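Local atomic coordinates of putative thioesterase II (Thermobifida fusca, PDB entry 3BBJ), a protein that probably hydrolyses acyl thioesters, being a putative type II thioesterase built from two acyl-CoA thioesterase domains of the HotDog clan. Residues 41-50 with 101-109. Sequence-based numbering, arbitrary orientation.
Sequences LMTVLQRSAL and ILTGTLATA
Ile101 meets Leu41 near the start of the contact: its CG2 lies 3.9 Å from Leu41 CD1, the isoleucine set athwart the leucine, while the rest of its side chain leads off from helix 41-50. Leu102 comes next and makes a broader contact with the helix. With CG anti to the backbone N (chi1 178°), it stands up from the strand, and its CD2 methyl enters between successive turns, 3.7 Å from Leu41 CB and 3.8 Å from Leu45 CD1. Leu102 also touches Phe65 on strand 57-65. Thr103 and Thr105 turn to the other face of the strand, where they pack on Leu81 and His64 of the second subunit, respectively. Between them, Gly104 brings no side chain, and Leu45 CD1 settles over the backbone there, 4.1 Å from Gly104 N. Leu106 then repeats the role of Leu102 one turn further on. Its CD2 reaches the helix backbone itself, 3.9 Å from Gln46 CA, and also rests 4.1 Å from Ala49 CB. The CB and CG of Gln46 pack on the same Leu106 methyl, while its NE2 is hydrogen-bonded to Leu192 O. At Thr108, CG2 packs 4.0 Å from Leu50 CD2, the two side chains running side by side and pointing opposite ways; Thr108 OG1 is hydrogen-bonded to Ser53 OG and to Thr88 O. No hydrogen bond joins the segments, and the interface is almost wholly apolar. The axes of 41-50 and 101-109 cross at -47°, 9.3 Å apart at closest, and the helix lies on the inner face of a curved antiparallel sheet as the central helix wrapped by strands in the hot dog fold, here the N-terminal acyl-CoA thioesterase domain.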
# COMPACT_ATOMS: atom_id res chain seq x y z
N LEU A 41 -15.05 3.65 -8.16
CA LEU A 41 -14.30 4.77 -8.73
C LEU A 41 -12.90 4.31 -9.15
O LEU A 41 -12.31 4.85 -10.10
CB LEU A 41 -14.19 5.92 -7.73
CG LEU A 41 -15.46 6.44 -7.05
CD1 LEU A 41 -15.08 7.60 -6.19
CD2 LEU A 41 -16.55 6.88 -8.05
N MSE A 42 -12.36 3.32 -8.43
CA MSE A 42 -11.07 2.72 -8.81
C MSE A 42 -11.14 1.99 -10.15
O MSE A 42 -10.25 2.11 -10.98
CB MSE A 42 -10.57 1.80 -7.70
CG MSE A 42 -9.90 2.60 -6.54
SE MSE A 42 -9.65 1.62 -4.88
CE MSE A 42 -9.14 -0.10 -5.62
N THR A 43 -12.23 1.25 -10.34
CA THR A 43 -12.48 0.44 -11.52
C THR A 43 -12.48 1.31 -12.77
O THR A 43 -11.90 0.95 -13.81
CB THR A 43 -13.85 -0.28 -11.37
OG1 THR A 43 -13.75 -1.30 -10.36
CG2 THR A 43 -14.28 -0.90 -12.66
N VAL A 44 -13.13 2.46 -12.65
CA VAL A 44 -13.22 3.44 -13.73
C VAL A 44 -11.86 4.07 -14.01
O VAL A 44 -11.48 4.24 -15.17
CB VAL A 44 -14.27 4.52 -13.38
CG1 VAL A 44 -14.04 5.80 -14.18
CG2 VAL A 44 -15.69 3.99 -13.60
N LEU A 45 -11.13 4.42 -12.96
CA LEU A 45 -9.81 5.00 -13.13
C LEU A 45 -8.86 3.97 -13.69
O LEU A 45 -8.03 4.29 -14.54
CB LEU A 45 -9.27 5.55 -11.81
CG LEU A 45 -9.87 6.83 -11.21
CD1 LEU A 45 -8.96 7.30 -10.06
CD2 LEU A 45 -10.05 7.94 -12.26
N GLN A 46 -8.99 2.71 -13.26
CA GLN A 46 -8.13 1.66 -13.80
C GLN A 46 -8.28 1.59 -15.31
O GLN A 46 -7.27 1.41 -16.01
CB GLN A 46 -8.42 0.29 -13.17
CG GLN A 46 -7.56 -0.86 -13.75
CD GLN A 46 -7.75 -2.18 -13.00
OE1 GLN A 46 -7.40 -2.29 -11.83
NE2 GLN A 46 -8.26 -3.20 -13.70
N ARG A 47 -9.52 1.69 -15.79
CA ARG A 47 -9.82 1.62 -17.22
C ARG A 47 -9.14 2.72 -18.01
O ARG A 47 -8.61 2.48 -19.10
CB ARG A 47 -11.33 1.69 -17.48
CG ARG A 47 -12.04 0.38 -17.27
CD ARG A 47 -13.34 0.27 -18.06
NE ARG A 47 -13.62 -1.13 -18.35
CZ ARG A 47 -14.22 -1.99 -17.53
NH1 ARG A 47 -14.62 -1.62 -16.32
NH2 ARG A 47 -14.41 -3.25 -17.92
N SER A 48 -9.17 3.92 -17.46
CA SER A 48 -8.54 5.06 -18.09
C SER A 48 -7.04 4.84 -18.23
O SER A 48 -6.45 5.21 -19.24
CB SER A 48 -8.79 6.32 -17.25
OG SER A 48 -8.27 6.19 -15.94
N ALA A 49 -6.44 4.24 -17.22
CA ALA A 49 -5.00 4.06 -17.18
C ALA A 49 -4.51 3.03 -18.19
O ALA A 49 -3.50 3.24 -18.85
CB ALA A 49 -4.54 3.70 -15.79
N LEU A 50 -5.22 1.92 -18.29
CA LEU A 50 -4.83 0.86 -19.22
C LEU A 50 -5.10 1.26 -20.67
O LEU A 50 -4.48 0.73 -21.58
CB LEU A 50 -5.57 -0.44 -18.89
CG LEU A 50 -5.30 -1.05 -17.51
CD1 LEU A 50 -6.28 -2.18 -17.24
CD2 LEU A 50 -3.88 -1.52 -17.44
N ILE A 101 -11.84 14.33 -7.03
CA ILE A 101 -12.44 13.33 -6.16
C ILE A 101 -11.35 12.39 -5.60
O ILE A 101 -11.21 12.21 -4.37
CB ILE A 101 -13.47 12.50 -6.98
CG1 ILE A 101 -14.52 13.43 -7.62
CG2 ILE A 101 -14.12 11.38 -6.13
CD1 ILE A 101 -15.34 14.29 -6.65
N LEU A 102 -10.56 11.86 -6.52
CA LEU A 102 -9.67 10.76 -6.29
C LEU A 102 -8.56 10.77 -7.32
O LEU A 102 -8.80 11.09 -8.48
CB LEU A 102 -10.48 9.48 -6.50
CG LEU A 102 -9.80 8.11 -6.37
CD1 LEU A 102 -9.28 7.94 -4.95
CD2 LEU A 102 -10.79 7.04 -6.74
N THR A 103 -7.34 10.43 -6.90
CA THR A 103 -6.23 10.23 -7.82
C THR A 103 -5.57 8.87 -7.60
O THR A 103 -5.43 8.42 -6.47
CB THR A 103 -5.17 11.33 -7.74
OG1 THR A 103 -4.19 11.11 -8.77
CG2 THR A 103 -4.47 11.33 -6.40
N GLY A 104 -5.22 8.22 -8.71
CA GLY A 104 -4.53 6.95 -8.70
C GLY A 104 -3.26 7.00 -9.54
O GLY A 104 -3.18 7.78 -10.49
N THR A 105 -2.24 6.24 -9.14
CA THR A 105 -1.06 6.05 -9.96
C THR A 105 -0.94 4.54 -10.08
O THR A 105 -1.10 3.83 -9.11
CB THR A 105 0.19 6.72 -9.38
OG1 THR A 105 -0.11 8.10 -9.14
CG2 THR A 105 1.39 6.61 -10.35
N LEU A 106 -0.78 4.06 -11.30
CA LEU A 106 -0.81 2.65 -11.58
C LEU A 106 0.42 2.22 -12.34
O LEU A 106 0.72 2.77 -13.40
CB LEU A 106 -2.07 2.25 -12.38
CG LEU A 106 -3.45 2.38 -11.69
CD1 LEU A 106 -3.92 3.82 -11.64
CD2 LEU A 106 -4.49 1.52 -12.37
N ALA A 107 1.13 1.25 -11.76
CA ALA A 107 2.24 0.61 -12.44
C ALA A 107 1.57 -0.47 -13.27
O ALA A 107 0.99 -1.41 -12.71
CB ALA A 107 3.24 0.01 -11.45
N THR A 108 1.64 -0.33 -14.60
CA THR A 108 1.07 -1.33 -15.50
C THR A 108 2.20 -2.13 -16.12
O THR A 108 3.28 -1.60 -16.41
CB THR A 108 0.19 -0.73 -16.63
OG1 THR A 108 1.03 -0.27 -17.69
CG2 THR A 108 -0.69 0.42 -16.10
N ALA A 109 1.93 -3.42 -16.30
CA ALA A 109 2.86 -4.35 -16.92
C ALA A 109 2.00 -5.47 -17.53
O ALA A 109 0.78 -5.40 -17.48
CB ALA A 109 3.82 -4.91 -15.89